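Local coordinates for protein rhamnogalacturonan endolyase YesW (Bacillus subtilis, PDB 2Z8R) that cleaves the rhamnogalacturonan backbone of plant cell-wall pectin by endo-type elimination, releasing oligosaccharides, and needs calcium or manganese for activity, at residues 113-118 with 131-136; 8-13 with 67-72; 417-422 with 464-469; 324-329 with 556-561; 1-6 with 272-277. All coordinates share one frame; numbering follows the deposited sequence. Where two conformers were deposited one is given.

Contact 1: residues 113-118 with 131-136; sequences SANDAS and ILKWDP. With CA (calcium ion), chain J.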
# COMPACT_ATOMS: atom_id res chain seq x y z
N SER A 113 -15.13 -1.76 12.99
CA SER A 113 -14.23 -0.61 12.94
C SER A 113 -13.63 -0.49 11.55
O SER A 113 -13.48 -1.49 10.82
CB SER A 113 -13.14 -0.70 14.01
OG SER A 113 -12.32 -1.85 13.81
N ALA A 114 -13.33 0.75 11.17
CA ALA A 114 -12.71 1.04 9.88
C ALA A 114 -11.29 0.47 9.93
O ALA A 114 -10.60 0.64 10.92
CB ALA A 114 -12.68 2.54 9.66
N ASN A 115 -10.88 -0.23 8.88
CA ASN A 115 -9.60 -0.93 8.91
C ASN A 115 -8.76 -0.53 7.68
O ASN A 115 -8.71 0.65 7.33
CB ASN A 115 -9.88 -2.45 9.05
CG ASN A 115 -8.67 -3.25 9.48
OD1 ASN A 115 -7.99 -3.84 8.64
ND2 ASN A 115 -8.40 -3.30 10.80
N ASP A 116 -8.09 -1.48 7.04
CA ASP A 116 -7.21 -1.17 5.91
C ASP A 116 -7.98 -0.60 4.74
O ASP A 116 -9.11 -1.02 4.45
CB ASP A 116 -6.53 -2.44 5.39
CG ASP A 116 -5.72 -3.15 6.44
OD1 ASP A 116 -5.16 -2.50 7.36
OD2 ASP A 116 -5.62 -4.39 6.31
N ALA A 117 -7.34 0.33 4.04
CA ALA A 117 -7.90 0.88 2.81
C ALA A 117 -6.92 0.76 1.64
O ALA A 117 -5.73 0.45 1.80
CB ALA A 117 -8.31 2.35 3.01
N SER A 118 -7.47 1.01 0.46
CA SER A 118 -6.69 1.22 -0.74
C SER A 118 -7.29 2.41 -1.48
O SER A 118 -8.30 3.00 -1.04
CB SER A 118 -6.68 -0.05 -1.61
OG SER A 118 -5.80 0.13 -2.70
N ILE A 131 -11.20 2.87 -0.96
CA ILE A 131 -11.82 1.55 -0.82
C ILE A 131 -11.46 1.04 0.56
O ILE A 131 -10.28 0.81 0.86
CB ILE A 131 -11.32 0.56 -1.91
CG1 ILE A 131 -11.48 1.14 -3.32
CG2 ILE A 131 -12.06 -0.78 -1.79
CD1 ILE A 131 -12.87 1.60 -3.71
N LEU A 132 -12.47 0.88 1.41
CA LEU A 132 -12.27 0.63 2.82
C LEU A 132 -12.76 -0.75 3.23
O LEU A 132 -13.90 -1.12 2.94
CB LEU A 132 -13.02 1.69 3.65
CG LEU A 132 -12.96 1.55 5.17
CD1 LEU A 132 -11.54 1.79 5.72
CD2 LEU A 132 -13.96 2.51 5.80
N LYS A 133 -11.90 -1.47 3.94
CA LYS A 133 -12.27 -2.73 4.58
C LYS A 133 -12.71 -2.47 6.02
O LYS A 133 -11.99 -1.82 6.80
CB LYS A 133 -11.06 -3.68 4.58
CG LYS A 133 -11.39 -5.08 5.13
CD LYS A 133 -10.17 -6.01 5.12
CE LYS A 133 -9.19 -5.62 6.20
NZ LYS A 133 -7.89 -6.39 6.10
N TRP A 134 -13.88 -2.99 6.37
CA TRP A 134 -14.36 -2.97 7.75
C TRP A 134 -13.98 -4.27 8.43
O TRP A 134 -14.02 -5.33 7.80
CB TRP A 134 -15.88 -2.84 7.77
CG TRP A 134 -16.39 -1.50 7.31
CD1 TRP A 134 -16.80 -1.17 6.06
CD2 TRP A 134 -16.53 -0.32 8.12
NE1 TRP A 134 -17.20 0.16 6.02
CE2 TRP A 134 -17.04 0.70 7.27
CE3 TRP A 134 -16.28 -0.02 9.47
CZ2 TRP A 134 -17.31 2.00 7.74
CZ3 TRP A 134 -16.55 1.26 9.93
CH2 TRP A 134 -17.05 2.26 9.07
N ASP A 135 -13.63 -4.19 9.71
CA ASP A 135 -13.21 -5.36 10.46
C ASP A 135 -14.14 -5.57 11.63
O ASP A 135 -14.33 -4.66 12.44
CB ASP A 135 -11.78 -5.18 10.98
CG ASP A 135 -11.13 -6.49 11.39
OD1 ASP A 135 -11.14 -7.45 10.58
OD2 ASP A 135 -10.63 -6.56 12.53
N PRO A 136 -14.73 -6.78 11.74
CA PRO A 136 -15.54 -7.07 12.94
C PRO A 136 -14.64 -7.27 14.14
O PRO A 136 -13.49 -7.70 13.99
CB PRO A 136 -16.23 -8.38 12.57
CG PRO A 136 -15.25 -9.06 11.60
CD PRO A 136 -14.65 -7.93 10.81
CA CA J . -3.69 -5.74 6.51
O HOH W 1 -13.57 -3.96 14.98
O HOH W 2 -7.08 -6.41 8.76
O HOH W 3 -5.08 -7.49 5.74
O HOH W 4 -4.33 -6.34 8.66
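The indole of Trp134 meets Ser113 and Ala114 obliquely, with CE3 3.4 Å from Ser113 C. Leu132 CD2 lies over one face of the indole, towards its rim. Beyond the two strands, Trp134 NE1 bonds to Asp154. Away from the indole, the Asn115 amide and the Asp135 carboxylate lie side by side with their planes 38° apart, and Asn115 CB and Asp135 CB are 3.8 Å apart. Both residues bind substrate; Asp135 OD2 also bonds to Ser139 and Asn115 ND2 to Asn495.

The strands 109-120 and 129-136 form an antiparallel hairpin with a beta bulge. Asn115 N donates to Lys133 O (2.8 Å), and Lys133 N donates to Asp116 O (2.9 Å), so two successive residues answer one. At the bulge three polar side chains, Asn115, Asp116 and Lys133, come together. The Lys133 chain leaves anti to the backbone N (chi1 -175°) and bends at chi3 (73°). This brings NZ to Asp116 OD2 in a 3.0 Å salt bridge, entering from above the carboxylate plane. Water 2 accepts from Lys133 NZ at 2.8 Å and also lies beside Asn115 OD1.

Asp116 OD2 also binds a calcium ion at 2.4 Å. One carboxylate oxygen is thus shared by a metal and a lysine. This probably stabilises its negative charge, and it ties the calcium site to the substrate-binding residues.

Contact 2: residues 8-13 with 67-72; sequences LNRGLV and YTVRAV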
# COMPACT_ATOMS: atom_id res chain seq x y z
N LEU A 8 -4.22 11.60 -13.73
CA LEU A 8 -4.54 12.25 -12.47
C LEU A 8 -4.82 13.72 -12.70
O LEU A 8 -4.24 14.34 -13.60
CB LEU A 8 -3.38 12.08 -11.48
CG LEU A 8 -3.14 10.65 -11.00
CD1 LEU A 8 -1.91 10.55 -10.08
CD2 LEU A 8 -4.38 10.06 -10.33
N ASN A 9 -5.71 14.28 -11.88
CA ASN A 9 -5.95 15.72 -11.95
C ASN A 9 -4.82 16.43 -11.20
O ASN A 9 -3.82 15.80 -10.84
CB ASN A 9 -7.37 16.09 -11.49
CG ASN A 9 -7.58 15.96 -9.99
OD1 ASN A 9 -6.64 15.71 -9.22
ND2 ASN A 9 -8.83 16.16 -9.55
N ARG A 10 -4.95 17.73 -10.97
CA ARG A 10 -3.87 18.51 -10.38
C ARG A 10 -3.63 18.16 -8.91
O ARG A 10 -2.57 18.47 -8.37
CB ARG A 10 -4.16 20.01 -10.55
CG ARG A 10 -3.04 20.95 -10.09
CD ARG A 10 -1.70 20.63 -10.73
NE ARG A 10 -1.69 20.75 -12.19
CZ ARG A 10 -0.71 20.34 -12.99
NH1 ARG A 10 0.37 19.74 -12.49
NH2 ARG A 10 -0.80 20.52 -14.30
N GLY A 11 -4.58 17.48 -8.27
CA GLY A 11 -4.48 17.16 -6.85
C GLY A 11 -4.37 18.38 -5.98
O GLY A 11 -3.80 18.33 -4.90
N LEU A 12 -4.92 19.50 -6.45
CA LEU A 12 -4.80 20.76 -5.74
C LEU A 12 -5.50 20.69 -4.39
O LEU A 12 -6.66 20.25 -4.31
CB LEU A 12 -5.39 21.89 -6.59
CG LEU A 12 -5.17 23.31 -6.07
CD1 LEU A 12 -3.68 23.66 -6.05
CD2 LEU A 12 -5.94 24.26 -6.95
N VAL A 13 -4.81 21.13 -3.35
CA VAL A 13 -5.35 21.17 -2.01
C VAL A 13 -4.97 22.51 -1.38
O VAL A 13 -3.91 23.07 -1.68
CB VAL A 13 -4.85 19.95 -1.15
CG1 VAL A 13 -3.37 20.06 -0.83
CG2 VAL A 13 -5.64 19.81 0.12
N TYR A 67 -9.17 28.04 -5.01
CA TYR A 67 -7.88 28.11 -5.71
C TYR A 67 -7.89 27.32 -6.99
O TYR A 67 -8.57 26.30 -7.11
CB TYR A 67 -6.75 27.64 -4.79
CG TYR A 67 -6.51 28.57 -3.64
CD1 TYR A 67 -5.55 29.57 -3.71
CD2 TYR A 67 -7.28 28.48 -2.48
CE1 TYR A 67 -5.34 30.44 -2.66
CE2 TYR A 67 -7.09 29.34 -1.42
CZ TYR A 67 -6.12 30.32 -1.51
OH TYR A 67 -5.92 31.18 -0.46
N THR A 68 -7.12 27.80 -7.96
CA THR A 68 -6.77 27.02 -9.13
C THR A 68 -5.29 27.21 -9.39
O THR A 68 -4.68 28.17 -8.90
CB THR A 68 -7.55 27.40 -10.40
OG1 THR A 68 -7.46 28.82 -10.61
CG2 THR A 68 -9.02 26.97 -10.30
N VAL A 69 -4.72 26.28 -10.14
CA VAL A 69 -3.35 26.39 -10.60
C VAL A 69 -3.36 26.21 -12.12
O VAL A 69 -4.15 25.42 -12.66
CB VAL A 69 -2.43 25.35 -9.87
CG1 VAL A 69 -1.14 25.09 -10.63
CG2 VAL A 69 -2.13 25.84 -8.46
N ARG A 70 -2.52 26.99 -12.80
CA ARG A 70 -2.31 26.83 -14.24
C ARG A 70 -0.85 26.54 -14.50
O ARG A 70 0.03 27.27 -14.04
CB ARG A 70 -2.74 28.08 -15.01
CG ARG A 70 -4.21 28.43 -14.89
CD ARG A 70 -4.56 29.66 -15.71
NE ARG A 70 -5.76 30.32 -15.20
CZ ARG A 70 -6.18 31.53 -15.58
NH1 ARG A 70 -7.28 32.04 -15.05
NH2 ARG A 70 -5.49 32.23 -16.48
N ALA A 71 -0.59 25.46 -15.23
CA ALA A 71 0.76 25.12 -15.66
C ALA A 71 1.20 26.08 -16.77
O ALA A 71 0.37 26.58 -17.54
CB ALA A 71 0.83 23.67 -16.14
N VAL A 72 2.50 26.35 -16.82
CA VAL A 72 3.09 27.13 -17.90
C VAL A 72 4.05 26.19 -18.62
O VAL A 72 5.07 25.79 -18.07
CB VAL A 72 3.81 28.40 -17.37
CG1 VAL A 72 4.33 29.25 -18.54
CG2 VAL A 72 2.88 29.21 -16.48
O HOH W 5 -3.54 22.23 -13.79
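The loop leading into strand 13-17 lies over strand 66-73 of the N-terminal beta-sheet domain, and Leu12 and Arg10 make most of the contact. Leu12 reaches the strand with both methyls. CD1 sits 3.6 Å from Val69 CG2, and the two side chains cross obliquely. CD2 rests on the backbone, 3.3 Å from Tyr67 O and 3.6 Å from Thr68 CA. Leu12 CG points away from its own backbone N (chi1 -172°), which carries the fork out towards the strand.

In Arg10, bends at chi2 (54°) and chi3 (61°) curl the chain and leave NH2 4.0 Å from Ala71 CB. Water 5 lies at the guanidinium edge, in its plane, and accepts from Arg10 NE at 2.9 Å. The same water gives only a weak bond to Val69 O. Outside the contact, NH1 bonds to Arg26 O and NH2 forms a salt bridge with Glu31.

No direct hydrogen bond joins the two segments. The loop holds its own shape through an Asx turn, in which Asn9 OD1 accepts from Gly11 N at 2.9 Å. Leu12 and the bent Arg10 chain thus pack on the Val69 and Ala71 side of strand 66-73, in a beta-sheet domain of the E-set type.

Contact 3: residues 417-422 with 464-469; sequences MAADID and REQLDS. With CA (calcium ion), chain F; CA (calcium ion), chain G.
Asp420 and Arg464 join two calcium sites through one backbone hydrogen bond, and each segment serves its own metal. Arg464 N donates to Asp420 O at 2.8 Å, almost straight (168°). It is the single direct hydrogen bond across the contact. The two calcium ions lie 11.7 Å apart, one beyond either end of this link.

Asp420 OD1 binds the first ion at 2.3 Å, and Asp422 O binds it too. Tyr425, Gly427 and Glu429 complete that site. Glu465 holds the second ion with both carboxylate oxygens, OE1 at 2.5 Å and OE2 at 2.4 Å. Asp459, Asp461 and Leu463 are further ligands there.

Beside the link a methyl group meets a side-chain amide. Ile421 and Gln466 cross at about a right angle, and Ile421 CG2 lies 3.4 Å from Gln466 NE2. The Gln466 chain bends at chi2 (66°), which curls the amide back so that NE2 donates to Arg464 O at 3.1 Å. Ala419 CB touches Arg464 CB at 4.0 Å.

The strands 417-419 and 465-468 belong to neighbouring sheets of the propeller. Two metal-braced turns are thus coupled through a short, nearly straight backbone hydrogen bond between residues that flank or supply the ligands, which probably helps to fix both loops.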
# COMPACT_ATOMS: atom_id res chain seq x y z
N MET A 417 12.83 -1.74 9.68
CA MET A 417 12.51 -0.54 8.91
C MET A 417 13.64 -0.15 7.98
O MET A 417 14.81 -0.46 8.24
CB MET A 417 12.18 0.63 9.86
CG MET A 417 10.70 0.98 9.94
SD MET A 417 10.04 1.63 8.38
CE MET A 417 10.83 3.24 8.36
N ALA A 418 13.29 0.54 6.90
CA ALA A 418 14.26 1.13 5.99
C ALA A 418 13.81 2.55 5.68
O ALA A 418 12.67 2.78 5.29
CB ALA A 418 14.37 0.32 4.71
N ALA A 419 14.70 3.52 5.90
CA ALA A 419 14.41 4.92 5.63
C ALA A 419 15.70 5.72 5.72
O ALA A 419 16.55 5.45 6.57
CB ALA A 419 13.38 5.48 6.63
N ASP A 420 15.84 6.71 4.84
CA ASP A 420 16.95 7.65 4.96
C ASP A 420 16.65 8.62 6.09
O ASP A 420 15.87 9.55 5.94
CB ASP A 420 17.17 8.41 3.65
CG ASP A 420 18.42 9.28 3.69
OD1 ASP A 420 19.16 9.18 4.69
OD2 ASP A 420 18.68 10.02 2.71
N ILE A 421 17.26 8.37 7.25
CA ILE A 421 17.04 9.20 8.45
C ILE A 421 18.32 9.92 8.91
O ILE A 421 18.26 10.80 9.77
CB ILE A 421 16.47 8.38 9.63
CG1 ILE A 421 17.49 7.34 10.13
CG2 ILE A 421 15.16 7.71 9.25
CD1 ILE A 421 17.01 6.59 11.37
N ASP A 422 19.45 9.54 8.32
CA ASP A 422 20.75 10.07 8.73
C ASP A 422 21.51 10.48 7.47
O ASP A 422 21.90 9.62 6.69
CB ASP A 422 21.52 9.00 9.50
CG ASP A 422 22.76 9.55 10.19
OD1 ASP A 422 23.34 10.53 9.67
OD2 ASP A 422 23.14 8.96 11.22
N ARG A 464 13.39 10.79 5.40
CA ARG A 464 12.07 10.23 5.65
C ARG A 464 11.78 10.19 7.15
O ARG A 464 12.64 9.81 7.95
CB ARG A 464 11.94 8.84 5.01
CG ARG A 464 10.50 8.47 4.68
CD ARG A 464 10.40 7.19 3.87
NE ARG A 464 9.04 7.08 3.33
CZ ARG A 464 8.58 6.01 2.69
NH1 ARG A 464 9.36 4.95 2.48
NH2 ARG A 464 7.33 5.99 2.21
N GLU A 465 10.56 10.59 7.50
CA GLU A 465 10.10 10.61 8.87
C GLU A 465 9.50 9.24 9.21
O GLU A 465 9.46 8.34 8.36
CB GLU A 465 9.11 11.77 9.08
CG GLU A 465 9.76 13.18 9.00
CD GLU A 465 10.34 13.53 7.63
OE1 GLU A 465 9.56 13.73 6.67
OE2 GLU A 465 11.58 13.66 7.54
N GLN A 466 9.06 9.07 10.45
CA GLN A 466 8.55 7.77 10.91
C GLN A 466 7.09 7.88 11.30
O GLN A 466 6.68 8.89 11.86
CB GLN A 466 9.36 7.24 12.11
CG GLN A 466 10.68 6.55 11.74
CD GLN A 466 11.68 7.51 11.13
OE1 GLN A 466 12.30 8.30 11.83
NE2 GLN A 466 11.84 7.44 9.81
N LEU A 467 6.33 6.83 11.01
CA LEU A 467 4.92 6.80 11.40
C LEU A 467 4.60 5.52 12.16
O LEU A 467 5.04 4.43 11.80
CB LEU A 467 4.01 6.94 10.18
CG LEU A 467 2.49 6.91 10.42
CD1 LEU A 467 1.79 7.76 9.38
CD2 LEU A 467 1.94 5.48 10.42
N ASP A 468 3.83 5.67 13.23
CA ASP A 468 3.41 4.54 14.06
C ASP A 468 2.22 5.02 14.86
O ASP A 468 2.19 6.17 15.30
CB ASP A 468 4.53 4.15 15.02
CG ASP A 468 4.34 2.79 15.63
OD1 ASP A 468 3.50 2.01 15.13
OD2 ASP A 468 5.06 2.48 16.60
N SER A 469 1.24 4.14 15.07
CA SER A 469 0.04 4.53 15.81
C SER A 469 -0.53 5.80 15.15
O SER A 469 -0.61 5.89 13.92
CB SER A 469 0.38 4.73 17.29
OG SER A 469 -0.77 5.09 18.04
CA CA F . 21.22 8.16 4.97
CA CA G . 11.50 14.66 5.33
O HOH W 6 21.47 9.76 3.14
O HOH W 7 9.64 14.75 3.71

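Contact 4: residues 324-329 with 556-561; sequences GNHNLS and IAYNQP. With CA (calcium ion), chain J; CA (calcium ion), chain E.
His326 and Tyr558 lie side by side, both pointing the same way. Tyr558 CE2 sits over one face of the imidazole, towards its rim. The ring planes are inclined at 50° and the centroids are 4.4 Å apart, an oblique aromatic pair. In both residues CG lies beside the backbone N; for His326 (chi1 -47°) this sends NE2 out to a calcium ion at 2.1 Å, which His362, Asp364 and Glu385 also bind. ND1 bonds to Tyr288, fixing the ring's rotation.

The two loops belong to the beta-propeller domain, and the centre of the contact lies about 9 Å from the centre of the chain. Tyr558 binds substrate. Tyr558 N donates to His326 O at 3.0 Å, in the carbonyl plane. On the far side of Tyr558 N, Ala557 O and Asn559 OD1 bind a second calcium ion, each at 2.4 Å.

Leu328 and Ile556 cross at about a right angle. Ile556 CG1 stands between backbone N and carbonyl carbon (chi1 76°), and its CD1 reaches Leu328 CG at 3.7 Å. Gln560 CG packs on Asn327 CB at 3.6 Å.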
# COMPACT_ATOMS: atom_id res chain seq x y z
N GLY A 324 8.11 -17.19 2.44
CA GLY A 324 7.30 -15.97 2.36
C GLY A 324 7.08 -15.25 3.67
O GLY A 324 7.13 -15.84 4.76
N ASN A 325 6.88 -13.94 3.55
CA ASN A 325 6.50 -13.07 4.66
C ASN A 325 4.99 -12.89 4.74
O ASN A 325 4.25 -13.32 3.85
CB ASN A 325 7.10 -11.68 4.43
CG ASN A 325 8.48 -11.51 5.03
OD1 ASN A 325 9.25 -12.45 5.21
ND2 ASN A 325 8.80 -10.26 5.34
N HIS A 326 4.53 -12.21 5.80
CA HIS A 326 3.17 -11.67 5.82
C HIS A 326 3.03 -10.40 4.95
O HIS A 326 2.25 -9.49 5.26
CB HIS A 326 2.72 -11.29 7.23
CG HIS A 326 2.99 -12.31 8.28
ND1 HIS A 326 2.24 -13.45 8.42
CD2 HIS A 326 3.91 -12.32 9.27
CE1 HIS A 326 2.69 -14.14 9.45
NE2 HIS A 326 3.70 -13.47 9.99
N ASN A 327 3.80 -10.32 3.88
CA ASN A 327 3.81 -9.18 2.98
C ASN A 327 4.69 -9.55 1.78
O ASN A 327 5.37 -10.58 1.81
CB ASN A 327 4.29 -7.88 3.69
CG ASN A 327 5.21 -8.14 4.89
OD1 ASN A 327 4.81 -7.95 6.06
ND2 ASN A 327 6.43 -8.57 4.61
N LEU A 328 4.65 -8.75 0.73
CA LEU A 328 5.50 -8.95 -0.45
C LEU A 328 5.84 -7.58 -1.02
O LEU A 328 5.28 -6.57 -0.59
CB LEU A 328 4.81 -9.86 -1.49
CG LEU A 328 3.35 -9.62 -1.89
CD1 LEU A 328 3.19 -8.31 -2.67
CD2 LEU A 328 2.86 -10.79 -2.73
N SER A 329 6.76 -7.56 -1.98
CA SER A 329 7.02 -6.36 -2.76
C SER A 329 6.98 -6.70 -4.23
O SER A 329 7.11 -7.88 -4.60
CB SER A 329 8.39 -5.76 -2.44
OG SER A 329 8.56 -5.54 -1.05
N ILE A 556 -2.31 -5.48 2.34
CA ILE A 556 -2.24 -6.94 2.50
C ILE A 556 -1.58 -7.39 3.80
O ILE A 556 -0.56 -6.84 4.24
CB ILE A 556 -1.65 -7.66 1.28
CG1 ILE A 556 -0.14 -7.52 1.20
CG2 ILE A 556 -2.34 -7.17 -0.02
CD1 ILE A 556 0.50 -8.39 0.09
N ALA A 557 -2.21 -8.38 4.42
CA ALA A 557 -1.71 -9.03 5.62
C ALA A 557 -1.08 -7.99 6.55
O ALA A 557 -1.79 -7.07 6.97
CB ALA A 557 -0.74 -10.16 5.25
N TYR A 558 0.20 -8.10 6.90
CA TYR A 558 0.82 -7.11 7.78
C TYR A 558 1.36 -5.96 6.97
O TYR A 558 2.48 -6.00 6.44
CB TYR A 558 1.90 -7.73 8.67
CG TYR A 558 1.38 -8.74 9.68
CD1 TYR A 558 0.03 -8.78 10.06
CD2 TYR A 558 2.26 -9.64 10.28
CE1 TYR A 558 -0.42 -9.71 11.00
CE2 TYR A 558 1.81 -10.56 11.23
CZ TYR A 558 0.46 -10.59 11.57
OH TYR A 558 -0.01 -11.52 12.49
N ASN A 559 0.51 -4.94 6.87
CA ASN A 559 0.76 -3.73 6.07
C ASN A 559 2.19 -3.24 6.21
O ASN A 559 2.67 -3.04 7.32
CB ASN A 559 -0.14 -2.58 6.56
CG ASN A 559 -1.62 -2.93 6.61
OD1 ASN A 559 -2.02 -4.06 6.92
ND2 ASN A 559 -2.45 -1.91 6.39
N GLN A 560 2.84 -2.99 5.08
CA GLN A 560 4.19 -2.41 5.05
C GLN A 560 4.16 -1.05 4.34
O GLN A 560 3.30 -0.81 3.49
CB GLN A 560 5.18 -3.34 4.34
CG GLN A 560 5.32 -4.71 5.00
CD GLN A 560 5.89 -4.63 6.39
OE1 GLN A 560 5.22 -4.96 7.38
NE2 GLN A 560 7.11 -4.16 6.48
N PRO A 561 5.12 -0.17 4.67
CA PRO A 561 5.15 1.13 4.01
C PRO A 561 5.65 1.06 2.57
O PRO A 561 6.37 0.13 2.20
CB PRO A 561 6.13 1.93 4.88
CG PRO A 561 7.10 0.87 5.39
CD PRO A 561 6.19 -0.31 5.67
CA CA J . -3.69 -5.74 6.51
CA CA E . 5.30 -14.10 11.26
O HOH W 8 4.35 -15.88 11.89
O HOH W 9 4.47 -13.23 13.07
O HOH W 3 -5.08 -7.49 5.74
O HOH W 4 -4.33 -6.34 8.66

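Contact 5: residues 1-6 with 272-277; sequences AARQME and IAYLDG
Tyr274 OH donates to Gln4 O at 2.6 Å, and the same hydroxyl is hydrogen-bonded to Tyr184 OH. Gln4 O lies at the edge of the tyrosine ring, near its plane. The hydroxyl is therefore held by two partners, which probably limits movement of the ring.

The Arg3 chain passes over the tyrosine at a slant. It is extended, and its guanidinium is nearly parallel to the ring, with the planes 14° apart. The group is shifted towards the base of the side chain: Tyr274 CB lies over one guanidinium face, 3.5 Å from Arg3 NH1. Salt-bridging to Asp339 through NH2 helps hold the guanidinium there. The same aspartate accepts from Tyr274 N, so it grips both partners. Met5 adds a Met-aromatic contact from an oblique direction, its SD 3.9 Å from Tyr274 OH.

Further along, water 10 sits between the two backbones. It accepts from Ala1 N at 3.0 Å and lies 2.6 Å from Gly277 O.

Tyr274 to Gly277 forms a type I beta turn, closed by Gly277 N to Tyr274 O at 3.1 Å. The turn follows strand 268-273 in the hairpin to strand 281-286, and the N-terminal segment, paired with strand 580-581, lies against this propeller hairpin.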
# COMPACT_ATOMS: atom_id res chain seq x y z
N ALA A 1 9.60 -0.25 -22.26
CA ALA A 1 8.32 0.33 -22.73
C ALA A 1 7.72 1.29 -21.70
O ALA A 1 7.96 1.15 -20.49
CB ALA A 1 7.32 -0.78 -23.06
N ALA A 2 6.93 2.24 -22.18
CA ALA A 2 6.13 3.09 -21.30
C ALA A 2 5.06 2.25 -20.59
O ALA A 2 4.42 1.40 -21.21
CB ALA A 2 5.48 4.22 -22.09
N ARG A 3 4.88 2.50 -19.29
CA ARG A 3 3.86 1.80 -18.49
C ARG A 3 2.55 2.57 -18.41
O ARG A 3 2.54 3.78 -18.26
CB ARG A 3 4.34 1.60 -17.05
CG ARG A 3 5.34 0.54 -16.89
CD ARG A 3 5.66 0.34 -15.42
NE ARG A 3 6.64 -0.71 -15.30
CZ ARG A 3 6.70 -1.59 -14.30
NH1 ARG A 3 5.82 -1.54 -13.30
NH2 ARG A 3 7.64 -2.52 -14.33
N GLN A 4 1.44 1.82 -18.44
CA GLN A 4 0.14 2.38 -18.14
C GLN A 4 0.16 2.93 -16.72
O GLN A 4 0.50 2.20 -15.78
CB GLN A 4 -0.92 1.29 -18.24
CG GLN A 4 -2.33 1.77 -17.94
CD GLN A 4 -3.25 0.63 -17.58
OE1 GLN A 4 -3.47 -0.27 -18.38
NE2 GLN A 4 -3.77 0.65 -16.35
N MET A 5 -0.19 4.20 -16.57
CA MET A 5 -0.36 4.80 -15.25
C MET A 5 -1.62 5.67 -15.27
O MET A 5 -2.20 5.89 -16.33
CB MET A 5 0.89 5.59 -14.83
CG MET A 5 2.15 4.73 -14.67
SD MET A 5 2.10 3.43 -13.37
CE MET A 5 2.66 4.35 -11.94
N GLU A 6 -2.05 6.16 -14.11
CA GLU A 6 -3.34 6.85 -14.00
C GLU A 6 -3.29 8.27 -14.53
O GLU A 6 -2.33 9.01 -14.28
CB GLU A 6 -3.82 6.86 -12.55
CG GLU A 6 -4.29 5.47 -12.08
CD GLU A 6 -4.03 5.18 -10.61
OE1 GLU A 6 -3.06 5.71 -10.03
OE2 GLU A 6 -4.80 4.37 -10.03
N ILE A 272 -0.41 -6.22 -7.52
CA ILE A 272 -0.47 -5.82 -8.92
C ILE A 272 0.97 -5.78 -9.44
O ILE A 272 1.85 -5.20 -8.80
CB ILE A 272 -1.10 -4.41 -9.08
CG1 ILE A 272 -2.55 -4.39 -8.55
CG2 ILE A 272 -1.03 -3.92 -10.53
CD1 ILE A 272 -3.54 -5.28 -9.33
N ALA A 273 1.20 -6.39 -10.59
CA ALA A 273 2.53 -6.47 -11.17
C ALA A 273 2.45 -6.30 -12.68
O ALA A 273 1.61 -6.93 -13.34
CB ALA A 273 3.16 -7.82 -10.85
N TYR A 274 3.34 -5.47 -13.23
CA TYR A 274 3.42 -5.30 -14.69
C TYR A 274 4.30 -6.40 -15.29
O TYR A 274 5.47 -6.18 -15.65
CB TYR A 274 3.90 -3.90 -15.07
CG TYR A 274 2.89 -2.82 -14.84
CD1 TYR A 274 2.52 -1.93 -15.86
CD2 TYR A 274 2.26 -2.66 -13.59
CE1 TYR A 274 1.58 -0.93 -15.65
CE2 TYR A 274 1.32 -1.66 -13.37
CZ TYR A 274 0.98 -0.80 -14.41
OH TYR A 274 0.05 0.19 -14.20
N LEU A 275 3.74 -7.61 -15.37
CA LEU A 275 4.48 -8.79 -15.82
C LEU A 275 4.94 -8.69 -17.27
O LEU A 275 5.96 -9.28 -17.63
CB LEU A 275 3.67 -10.07 -15.61
CG LEU A 275 3.20 -10.29 -14.16
CD1 LEU A 275 2.21 -11.45 -14.13
CD2 LEU A 275 4.37 -10.54 -13.20
N ASP A 276 4.17 -7.96 -18.08
CA ASP A 276 4.53 -7.77 -19.49
C ASP A 276 5.29 -6.46 -19.73
O ASP A 276 5.64 -6.15 -20.88
CB ASP A 276 3.31 -7.91 -20.42
CG ASP A 276 2.28 -6.79 -20.24
OD1 ASP A 276 2.62 -5.73 -19.67
OD2 ASP A 276 1.12 -6.96 -20.69
N GLY A 277 5.57 -5.70 -18.67
CA GLY A 277 6.34 -4.46 -18.76
C GLY A 277 5.58 -3.22 -19.22
O GLY A 277 6.16 -2.12 -19.29
O HOH W 10 8.72 -1.71 -19.78

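In the fold
From the N terminus, residues 1-6 open contact 5, which closes only at 272-277 and ties the chain start to a propeller hairpin. Within that long loop, contact 2 closes first, inside the N-terminal beta-sheet domain. Contact 1 then closes a short loop in a propeller hairpin. After contact 5 closes, residues 324-329 open contact 4, which ends at 556-561 and encloses contact 3, a link between two neighbouring propeller sheets. No loops cross. Contacts 1 and 4 share a calcium ion and two waters, and Asp116 probably bonds to Asn559. Contact 4 also packs on contact 3, through Pro561 and Met417. Contact 2 touches none of the others in space, though its first segment follows residues 1-6 in the chain.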